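Local atomic coordinates of MgGH51 (Meripilus giganteus, PDB entry 6ZPV), a protein that probably hydrolyses terminal, non-reducing alpha-L-arabinofuranosyl residues of arabinose-containing glycans, as a fungal arabinofuranosidase of glycoside hydrolase family 51. Residues A[561-566]-A[607-612]; A[3-8]-A[567-572]; A[108-113]-A[198-203]. All coordinates share one frame; numbering follows the deposited sequence. Where two conformers were deposited one is given.

Overall arrangement
From the N terminus, residues 3-8 leave the short edge strand 2-4 and meet 567-572 near the C-terminal end, so contact 2 closes almost the whole chain. Within that span, contact 3 closes a loop of 84 residues, joining 108-113 to 198-203 where a beta-sandwich inserted between two barrel strands returns to the (beta/alpha)8 barrel. Contact 1 joins 561-566 to 607-612; because 567-572 lies between these segments and 3-8 before both, contacts 1 and 2 cross. These two are neighbours, their centres about 11 Å apart, and strands 2-4, 560-565 and 609-614 form one sheet of the C-terminal beta-sandwich. Contact 3 lies about 50 Å from both, measured between centres.

Contact 1 of 3, residues A[561-566]-A[607-612]; sequences SLTFQL and GKTFTY
Phe564 sets its CB over one face of the Phe610 ring, 4.0 Å from the ring centroid, in a CH-pi contact offset toward the rim, while Gly607 O lies in plane at an edge of that ring. Both residues sit on the inner face of an antiparallel strand pair in the three-stranded sheet of the C-terminal beta-sandwich. The Phe564 ring in turn has Tyr612 CB at its edge. The two phenyl rings meet obliquely, planes 33° apart, with Phe564 CD2 3.7 Å from Phe610 CE2. Phe610 CG stands between the backbone N and the carbonyl carbon (chi1 65°), which starts the side chain off toward Phe564.

On this face Phe564, Phe610 and Tyr612 pack on Ile550 and Ile552 of the opposing sheet. Leu562-Tyr612 and Phe564-Phe610 are hydrogen-bonded pairs, each with two backbone bonds; Phe564 N reaches Phe610 O at 2.8 Å. Past the last pair, Leu566 N bonds to Lys608 O at 2.7 Å, and Leu566 CD1 approaches Phe610 CE1. Lys608 itself carries its amine away to Asn570 O.

The other face is polar. Gln565 bends at chi2 (-70°), and its OE1 accepts a 2.7 Å hydrogen bond from Thr609 OG1, the hydroxyl tilted out of the amide plane. Further along, a water bridges the non-hydrogen-bonded pair Thr563 and Thr611, 2.7 Å from Thr563 OG1 and 2.8 Å from Thr611 OG1.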
loop_
_atom_site.group_PDB
_atom_site.type_symbol
_atom_site.label_atom_id
_atom_site.label_comp_id
_atom_site.label_asym_id
_atom_site.label_seq_id
_atom_site.Cartn_x
_atom_site.Cartn_y
_atom_site.Cartn_z
ATOM N N SER A 561 33.109 -14.713 -9.383
ATOM C CA SER A 561 32.842 -16.139 -9.129
ATOM C C SER A 561 32.931 -16.423 -7.630
ATOM O O SER A 561 33.761 -15.804 -6.927
ATOM C CB SER A 561 33.789 -17.086 -9.938
ATOM O OG SER A 561 33.459 -16.957 -11.317
ATOM N N LEU A 562 32.093 -17.329 -7.164
ATOM C CA LEU A 562 32.066 -17.779 -5.801
ATOM C C LEU A 562 32.205 -19.277 -5.792
ATOM O O LEU A 562 31.460 -19.959 -6.475
ATOM C CB LEU A 562 30.759 -17.375 -5.103
ATOM C CG LEU A 562 30.436 -15.870 -5.176
ATOM C CD1 LEU A 562 29.529 -15.567 -6.344
ATOM C CD2 LEU A 562 29.787 -15.351 -3.897
ATOM N N THR A 563 33.125 -19.780 -4.977
ATOM C CA THR A 563 33.280 -21.197 -4.746
ATOM C C THR A 563 32.657 -21.494 -3.371
ATOM O O THR A 563 33.227 -21.086 -2.355
ATOM C CB THR A 563 34.774 -21.601 -4.730
ATOM O OG1 THR A 563 35.481 -21.110 -5.890
ATOM C CG2 THR A 563 34.886 -23.105 -4.570
ATOM N N PHE A 564 31.498 -22.133 -3.379
ATOM C CA PHE A 564 30.815 -22.495 -2.130
ATOM C C PHE A 564 31.363 -23.786 -1.590
ATOM O O PHE A 564 31.427 -24.795 -2.324
ATOM C CB PHE A 564 29.312 -22.578 -2.369
ATOM C CG PHE A 564 28.702 -21.227 -2.598
ATOM C CD1 PHE A 564 28.523 -20.327 -1.528
ATOM C CD2 PHE A 564 28.385 -20.796 -3.869
ATOM C CE1 PHE A 564 28.009 -19.072 -1.786
ATOM C CE2 PHE A 564 27.871 -19.534 -4.091
ATOM C CZ PHE A 564 27.691 -18.662 -3.056
ATOM N N GLN A 565 31.718 -23.764 -0.313
ATOM C CA GLN A 565 32.246 -24.932 0.415
ATOM C C GLN A 565 31.271 -25.273 1.527
ATOM O O GLN A 565 31.147 -24.522 2.501
ATOM C CB GLN A 565 33.649 -24.662 0.956
ATOM C CG GLN A 565 34.684 -24.477 -0.093
ATOM C CD GLN A 565 35.063 -25.705 -0.882
ATOM O OE1 GLN A 565 34.549 -26.780 -0.608
ATOM N NE2 GLN A 565 36.067 -25.564 -1.749
ATOM N N LEU A 566 30.591 -26.390 1.352
ATOM C CA LEU A 566 29.574 -26.941 2.269
ATOM C C LEU A 566 30.067 -28.287 2.809
ATOM O O LEU A 566 29.216 -29.140 3.261
ATOM C CB LEU A 566 28.231 -27.074 1.570
ATOM C CG LEU A 566 27.447 -25.756 1.390
ATOM C CD1 LEU A 566 28.030 -24.896 0.325
ATOM C CD2 LEU A 566 26.024 -26.028 1.135
ATOM N N GLY A 607 26.524 -29.778 -4.762
ATOM C CA GLY A 607 27.119 -30.775 -3.895
ATOM C C GLY A 607 27.858 -30.044 -2.829
ATOM O O GLY A 607 27.566 -28.845 -2.547
ATOM N N LYS A 608 28.767 -30.733 -2.174
ATOM C CA LYS A 608 29.493 -30.108 -1.061
ATOM C C LYS A 608 30.408 -29.004 -1.529
ATOM O O LYS A 608 30.800 -28.186 -0.659
ATOM C CB LYS A 608 30.206 -31.153 -0.206
ATOM C CG LYS A 608 29.273 -31.933 0.702
ATOM C CD LYS A 608 29.893 -33.055 1.486
ATOM C CE LYS A 608 28.943 -33.658 2.474
ATOM N NZ LYS A 608 29.628 -34.727 3.267
ATOM N N THR A 609 30.809 -29.007 -2.792
ATOM C CA THR A 609 31.601 -27.904 -3.362
ATOM C C THR A 609 30.966 -27.578 -4.705
ATOM O O THR A 609 30.807 -28.503 -5.548
ATOM C CB THR A 609 33.097 -28.308 -3.555
ATOM O OG1 THR A 609 33.639 -28.692 -2.288
ATOM C CG2 THR A 609 33.891 -27.157 -4.130
ATOM N N PHE A 610 30.700 -26.307 -4.987
ATOM C CA PHE A 610 30.217 -25.914 -6.311
ATOM C C PHE A 610 30.561 -24.463 -6.547
ATOM O O PHE A 610 30.801 -23.729 -5.546
ATOM C CB PHE A 610 28.731 -26.279 -6.478
ATOM C CG PHE A 610 27.802 -25.532 -5.554
ATOM C CD1 PHE A 610 27.519 -26.071 -4.343
ATOM C CD2 PHE A 610 27.254 -24.318 -5.889
ATOM C CE1 PHE A 610 26.664 -25.448 -3.487
ATOM C CE2 PHE A 610 26.401 -23.689 -5.014
ATOM C CZ PHE A 610 26.138 -24.242 -3.785
ATOM N N THR A 611 30.523 -24.060 -7.789
ATOM C CA THR A 611 30.955 -22.714 -8.176
ATOM C C THR A 611 29.830 -22.008 -8.903
ATOM O O THR A 611 29.184 -22.609 -9.765
ATOM C CB THR A 611 32.242 -22.807 -9.011
ATOM O OG1 THR A 611 33.245 -23.459 -8.238
ATOM C CG2 THR A 611 32.695 -21.464 -9.502
ATOM N N TYR A 612 29.653 -20.724 -8.612
ATOM C CA TYR A 612 28.664 -19.890 -9.313
ATOM C C TYR A 612 29.353 -18.639 -9.845
ATOM O O TYR A 612 30.074 -17.969 -9.057
ATOM C CB TYR A 612 27.507 -19.505 -8.368
ATOM C CG TYR A 612 26.483 -18.630 -9.051
ATOM C CD1 TYR A 612 25.757 -19.089 -10.137
ATOM C CD2 TYR A 612 26.229 -17.346 -8.613
ATOM C CE1 TYR A 612 24.823 -18.298 -10.746
ATOM C CE2 TYR A 612 25.291 -16.534 -9.204
ATOM C CZ TYR A 612 24.579 -17.019 -10.302
ATOM O OH TYR A 612 23.641 -16.253 -10.943
HETATM O O HOH W 1 35.796 -22.341 -8.258
#

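Contact 2 of 3, residues A[3-8]-A[567-572]; sequences VTVNKN and TQFNSV
Lys7 N donates to Gln568 OE1 from above the amide plane, 43° out of it, yet the bond is straight at the hydrogen (164°) and 3.0 Å long. It is the one direct hydrogen bond between the two segments, and a side chain rather than a backbone carbonyl accepts it. Gln568 reaches across with its chain extended: chi2 (178°) carries CD out past Val5 O, and NE2 lies near Thr4 CG2.

Two waters complete the polar joint. One donates to Val5 O and accepts from Gln568 N, taking the place of a direct backbone bond; the other donates to both Asn6 OD1 and Gln568 OE1, 2.8 Å from the latter. Asn6 OD1 also accepts from Asn8 N at 2.9 Å, closing an Asx turn that bends the chain just after the edge strand 2-4.

Beside this lies the ring of Phe569. Lys7 CA sits over one of its faces, 4.0 Å from the centroid in a CH-pi contact, and Val5 CG1 comes in plane at the edge, 3.8 Å from Phe569 CE1. Lys7 CB packs on Gln568 CB, and Lys7 CD passes 3.3 Å from Gln568 O. Val5 also touches Leu566 and Ile539, so the N-terminal segment is fastened to the C-terminal beta-sandwich.

The chemistry is that of neutral amides: residues 567-572 offer no charged side chain to Lys7, whose NZ is bonded within its own segment to Asn8 OD1, and the two donors to Gln568 OE1 would probably fix which way round its amide lies.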
loop_
_atom_site.group_PDB
_atom_site.type_symbol
_atom_site.label_atom_id
_atom_site.label_comp_id
_atom_site.label_asym_id
_atom_site.label_seq_id
_atom_site.Cartn_x
_atom_site.Cartn_y
_atom_site.Cartn_z
ATOM N N VAL A 3 33.563 -19.140 -0.353
ATOM C CA VAL A 3 32.575 -18.912 0.714
ATOM C C VAL A 3 32.362 -20.205 1.458
ATOM O O VAL A 3 31.771 -21.160 0.905
ATOM C CB VAL A 3 31.251 -18.387 0.151
ATOM C CG1 VAL A 3 30.276 -18.154 1.265
ATOM C CG2 VAL A 3 31.453 -17.107 -0.624
ATOM N N THR A 4 32.875 -20.272 2.684
ATOM C CA THR A 4 32.723 -21.450 3.530
ATOM C C THR A 4 31.463 -21.271 4.357
ATOM O O THR A 4 31.334 -20.234 5.051
ATOM C CB THR A 4 33.970 -21.633 4.387
ATOM O OG1 THR A 4 35.086 -21.870 3.520
ATOM C CG2 THR A 4 33.830 -22.811 5.339
ATOM N N VAL A 5 30.599 -22.273 4.389
ATOM C CA VAL A 5 29.298 -22.220 5.081
ATOM C C VAL A 5 29.398 -23.003 6.370
ATOM O O VAL A 5 29.760 -24.197 6.334
ATOM C CB VAL A 5 28.184 -22.754 4.179
ATOM C CG1 VAL A 5 26.870 -22.575 4.887
ATOM C CG2 VAL A 5 28.223 -22.031 2.824
ATOM N N ASN A 6 29.105 -22.388 7.494
ATOM C CA ASN A 6 29.086 -23.103 8.779
ATOM C C ASN A 6 27.848 -23.979 8.845
ATOM O O ASN A 6 26.719 -23.511 8.556
ATOM C CB ASN A 6 29.101 -22.068 9.905
ATOM C CG ASN A 6 29.517 -22.586 11.260
ATOM O OD1 ASN A 6 29.084 -23.652 11.699
ATOM N ND2 ASN A 6 30.322 -21.749 11.909
ATOM N N LYS A 7 28.020 -25.228 9.271
ATOM C CA LYS A 7 26.890 -26.138 9.457
ATOM C C LYS A 7 26.035 -25.763 10.664
ATOM O O LYS A 7 24.927 -26.277 10.770
ATOM C CB LYS A 7 27.324 -27.591 9.591
ATOM C CG LYS A 7 28.104 -27.894 10.862
ATOM C CD LYS A 7 28.405 -29.382 11.099
ATOM C CE LYS A 7 29.392 -29.611 12.220
ATOM N NZ LYS A 7 28.846 -29.147 13.518
ATOM N N ASN A 8 26.541 -24.962 11.577
ATOM C CA ASN A 8 25.849 -24.615 12.831
ATOM C C ASN A 8 25.166 -23.264 12.710
ATOM O O ASN A 8 25.854 -22.238 12.648
ATOM C CB ASN A 8 26.811 -24.584 13.978
ATOM C CG ASN A 8 27.387 -25.933 14.317
ATOM O OD1 ASN A 8 26.703 -26.969 14.206
ATOM N ND2 ASN A 8 28.636 -25.900 14.708
ATOM N N THR A 567 31.383 -28.487 2.882
ATOM C CA THR A 567 31.919 -29.783 3.334
ATOM C C THR A 567 31.671 -30.033 4.832
ATOM O O THR A 567 31.823 -31.186 5.245
ATOM C CB THR A 567 33.407 -29.824 3.032
ATOM O OG1 THR A 567 34.073 -28.756 3.660
ATOM C CG2 THR A 567 33.647 -29.837 1.535
ATOM N N GLN A 568 31.302 -29.038 5.632
ATOM C CA GLN A 568 30.986 -29.294 7.051
ATOM C C GLN A 568 29.708 -30.123 7.193
ATOM O O GLN A 568 29.491 -30.757 8.245
ATOM C CB GLN A 568 30.812 -27.984 7.837
ATOM C CG GLN A 568 32.131 -27.242 7.989
ATOM C CD GLN A 568 31.935 -25.937 8.717
ATOM O OE1 GLN A 568 30.972 -25.795 9.518
ATOM N NE2 GLN A 568 32.852 -25.002 8.458
ATOM N N PHE A 569 28.801 -30.015 6.240
ATOM C CA PHE A 569 27.498 -30.700 6.325
ATOM C C PHE A 569 27.677 -32.213 6.157
ATOM O O PHE A 569 28.650 -32.721 5.557
ATOM C CB PHE A 569 26.524 -30.144 5.287
ATOM C CG PHE A 569 26.128 -28.691 5.516
ATOM C CD1 PHE A 569 26.916 -27.613 5.099
ATOM C CD2 PHE A 569 25.046 -28.393 6.276
ATOM C CE1 PHE A 569 26.620 -26.306 5.402
ATOM C CE2 PHE A 569 24.698 -27.055 6.531
ATOM C CZ PHE A 569 25.485 -26.014 6.057
ATOM N N ASN A 570 26.728 -32.953 6.685
ATOM C CA ASN A 570 26.616 -34.412 6.449
ATOM C C ASN A 570 26.282 -34.708 4.991
ATOM O O ASN A 570 26.929 -35.621 4.371
ATOM C CB ASN A 570 25.554 -35.016 7.346
ATOM C CG ASN A 570 25.954 -34.880 8.787
ATOM O OD1 ASN A 570 27.023 -35.335 9.148
ATOM N ND2 ASN A 570 25.142 -34.218 9.587
ATOM N N SER A 571 25.280 -34.042 4.477
ATOM C CA SER A 571 24.816 -34.255 3.089
ATOM C C SER A 571 24.433 -32.944 2.449
ATOM O O SER A 571 23.860 -32.044 3.157
ATOM C CB SER A 571 23.719 -35.203 3.017
ATOM O OG SER A 571 22.624 -34.749 3.745
ATOM N N VAL A 572 24.643 -32.821 1.146
ATOM C CA VAL A 572 24.155 -31.679 0.329
ATOM C C VAL A 572 23.589 -32.327 -0.939
ATOM O O VAL A 572 24.226 -33.248 -1.556
ATOM C CB VAL A 572 25.255 -30.673 -0.026
ATOM C CG1 VAL A 572 24.774 -29.540 -0.927
ATOM C CG2 VAL A 572 25.926 -30.162 1.228
HETATM O O HOH W 2 31.160 -26.175 5.092
HETATM O O HOH W 3 31.395 -25.258 12.197
#

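Contact 3 of 3, residues A[108-113]-A[198-203]; sequences STWTYK and FPPTFK
Phe198 O is gripped from the facing strand by Lys113 N, in a hydrogen bond of 2.9 Å lying in the carbonyl plane, and by a CA-H...O contact from Tyr112 CA at 3.1 Å. Phe198 N returns a bond to Lys113 O, which completes an antiparallel hydrogen-bonded pair between strands 112-119 and 189-198. Both belong to one of the two five-stranded antiparallel sheets of the beta-sandwich domain inserted ahead of the barrel's second strand, and the pairing stops here: the next two residues are prolines, with no backbone N-H to give.

Side chains take over from there. Trp110 comes down on both prolines obliquely. Trp110 CB rests 3.6 Å from Pro200 CD, the side chains crossing at about a right angle, while the six-membered part of the indole lies alongside Pro199, with Trp110 CE3 4.0 Å from Pro199 CB. Pro200 CD also presses close to Thr111 O, at 3.2 Å. An alanine in place of Trp110 would keep the CB contact with Pro200, but would probably open a gap beside Pro199 CB and Pro200 CG where the indole had packed.

After the prolines the chain heads for the barrel, where Phe202 touches Asp280 and Thr281 of helix 271-281. On the flank away from it, Thr111 touches Glu162 and His164, which line a bound glycan.

Tyr112 crosses Pro199 at about a right angle, with Tyr112 CD2 3.9 Å from Pro199 CA. Tyr112 CB lies 3.5 Å from Phe198 O, and at the far end of the ring Tyr112 OH is hydrogen-bonded to Lys105 O and Asp107 N.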
loop_
_atom_site.group_PDB
_atom_site.type_symbol
_atom_site.label_atom_id
_atom_site.label_comp_id
_atom_site.label_asym_id
_atom_site.label_seq_id
_atom_site.Cartn_x
_atom_site.Cartn_y
_atom_site.Cartn_z
ATOM N N SER A 108 -15.301 -8.250 -20.060
ATOM C CA SER A 108 -16.493 -9.083 -20.248
ATOM C C SER A 108 -16.630 -10.225 -19.268
ATOM O O SER A 108 -17.754 -10.772 -19.157
ATOM C CB SER A 108 -16.515 -9.675 -21.718
ATOM O OG SER A 108 -15.437 -10.622 -21.850
ATOM N N THR A 109 -15.561 -10.630 -18.611
ATOM C CA THR A 109 -15.653 -11.718 -17.639
ATOM C C THR A 109 -16.023 -11.191 -16.250
ATOM O O THR A 109 -16.157 -12.022 -15.334
ATOM C CB THR A 109 -14.338 -12.514 -17.587
ATOM O OG1 THR A 109 -13.320 -11.776 -16.946
ATOM C CG2 THR A 109 -13.889 -13.003 -18.955
ATOM N N TRP A 110 -16.174 -9.873 -16.080
ATOM C CA TRP A 110 -16.439 -9.247 -14.775
ATOM C C TRP A 110 -17.882 -8.773 -14.659
ATOM O O TRP A 110 -18.422 -8.135 -15.582
ATOM C CB TRP A 110 -15.491 -8.075 -14.546
ATOM C CG TRP A 110 -14.057 -8.425 -14.373
ATOM C CD1 TRP A 110 -13.480 -9.656 -14.393
ATOM C CD2 TRP A 110 -12.991 -7.508 -14.163
ATOM N NE1 TRP A 110 -12.133 -9.586 -14.195
ATOM C CE2 TRP A 110 -11.789 -8.268 -14.084
ATOM C CE3 TRP A 110 -12.918 -6.136 -14.060
ATOM C CZ2 TRP A 110 -10.537 -7.675 -13.876
ATOM C CZ3 TRP A 110 -11.698 -5.540 -13.875
ATOM C CH2 TRP A 110 -10.522 -6.301 -13.804
ATOM N N THR A 111 -18.477 -8.977 -13.485
ATOM C CA THR A 111 -19.714 -8.332 -13.044
ATOM C C THR A 111 -19.312 -7.136 -12.207
ATOM O O THR A 111 -18.518 -7.295 -11.278
ATOM C CB THR A 111 -20.628 -9.299 -12.291
ATOM O OG1 THR A 111 -21.016 -10.343 -13.166
ATOM C CG2 THR A 111 -21.849 -8.598 -11.762
ATOM N N TYR A 112 -19.878 -5.998 -12.470
ATOM C CA TYR A 112 -19.646 -4.747 -11.716
ATOM C C TYR A 112 -20.875 -4.444 -10.901
ATOM O O TYR A 112 -22.001 -4.760 -11.284
ATOM C CB TYR A 112 -19.340 -3.580 -12.648
ATOM C CG TYR A 112 -18.139 -3.751 -13.533
ATOM C CD1 TYR A 112 -18.139 -4.590 -14.626
ATOM C CD2 TYR A 112 -16.960 -3.047 -13.286
ATOM C CE1 TYR A 112 -17.052 -4.724 -15.460
ATOM C CE2 TYR A 112 -15.830 -3.199 -14.098
ATOM C CZ TYR A 112 -15.896 -4.014 -15.203
ATOM O OH TYR A 112 -14.795 -4.178 -16.042
ATOM N N LYS A 113 -20.654 -3.811 -9.757
ATOM C CA LYS A 113 -21.714 -3.318 -8.847
ATOM C C LYS A 113 -21.744 -1.806 -8.872
ATOM O O LYS A 113 -20.792 -1.181 -8.393
ATOM C CB LYS A 113 -21.574 -3.867 -7.461
ATOM C CG LYS A 113 -21.762 -5.382 -7.328
ATOM C CD LYS A 113 -21.551 -5.797 -5.873
ATOM C CE LYS A 113 -22.000 -7.169 -5.465
ATOM N NZ LYS A 113 -22.495 -7.936 -6.608
ATOM N N PHE A 198 -17.869 -0.832 -8.363
ATOM C CA PHE A 198 -16.857 -1.847 -8.024
ATOM C C PHE A 198 -16.781 -2.940 -9.056
ATOM O O PHE A 198 -17.831 -3.418 -9.530
ATOM C CB PHE A 198 -17.132 -2.517 -6.662
ATOM C CG PHE A 198 -16.493 -1.839 -5.482
ATOM C CD1 PHE A 198 -16.871 -0.564 -5.096
ATOM C CD2 PHE A 198 -15.504 -2.436 -4.754
ATOM C CE1 PHE A 198 -16.265 0.062 -4.022
ATOM C CE2 PHE A 198 -14.887 -1.833 -3.685
ATOM C CZ PHE A 198 -15.311 -0.563 -3.325
ATOM N N PRO A 199 -15.576 -3.409 -9.390
ATOM C CA PRO A 199 -15.393 -4.669 -10.097
ATOM C C PRO A 199 -15.477 -5.820 -9.115
ATOM O O PRO A 199 -15.582 -5.591 -7.902
ATOM C CB PRO A 199 -13.944 -4.508 -10.610
ATOM C CG PRO A 199 -13.242 -3.860 -9.409
ATOM C CD PRO A 199 -14.293 -2.930 -8.816
ATOM N N PRO A 200 -15.342 -7.088 -9.554
ATOM C CA PRO A 200 -15.118 -8.160 -8.615
ATOM C C PRO A 200 -13.916 -7.826 -7.734
ATOM O O PRO A 200 -12.920 -7.289 -8.242
ATOM C CB PRO A 200 -14.868 -9.411 -9.549
ATOM C CG PRO A 200 -15.570 -9.037 -10.829
ATOM C CD PRO A 200 -15.334 -7.546 -10.974
ATOM N N THR A 201 -13.917 -8.238 -6.479
ATOM C CA THR A 201 -12.845 -7.902 -5.548
ATOM C C THR A 201 -12.019 -9.116 -5.141
ATOM O O THR A 201 -12.489 -10.260 -5.223
ATOM C CB THR A 201 -13.435 -7.195 -4.333
ATOM O OG1 THR A 201 -14.390 -8.059 -3.740
ATOM C CG2 THR A 201 -13.986 -5.829 -4.647
ATOM N N PHE A 202 -10.839 -8.861 -4.627
ATOM C CA PHE A 202 -9.992 -9.924 -4.028
ATOM C C PHE A 202 -10.788 -10.654 -2.959
ATOM O O PHE A 202 -11.386 -10.023 -2.061
ATOM C CB PHE A 202 -8.751 -9.243 -3.468
ATOM C CG PHE A 202 -7.727 -10.170 -2.887
ATOM C CD1 PHE A 202 -7.031 -11.080 -3.675
ATOM C CD2 PHE A 202 -7.437 -10.159 -1.522
ATOM C CE1 PHE A 202 -6.055 -11.898 -3.138
ATOM C CE2 PHE A 202 -6.461 -10.993 -1.022
ATOM C CZ PHE A 202 -5.779 -11.872 -1.802
ATOM N N LYS A 203 -10.824 -11.967 -3.039
ATOM C CA LYS A 203 -11.530 -12.845 -2.089
ATOM C C LYS A 203 -13.007 -12.472 -1.986
ATOM O O LYS A 203 -13.668 -12.829 -1.008
ATOM C CB LYS A 203 -10.847 -12.849 -0.718
ATOM C CG LYS A 203 -9.431 -13.358 -0.784
ATOM C CD LYS A 203 -9.222 -14.761 -1.118
ATOM C CE LYS A 203 -7.760 -15.127 -0.875
ATOM N NZ LYS A 203 -7.456 -16.378 -1.572
#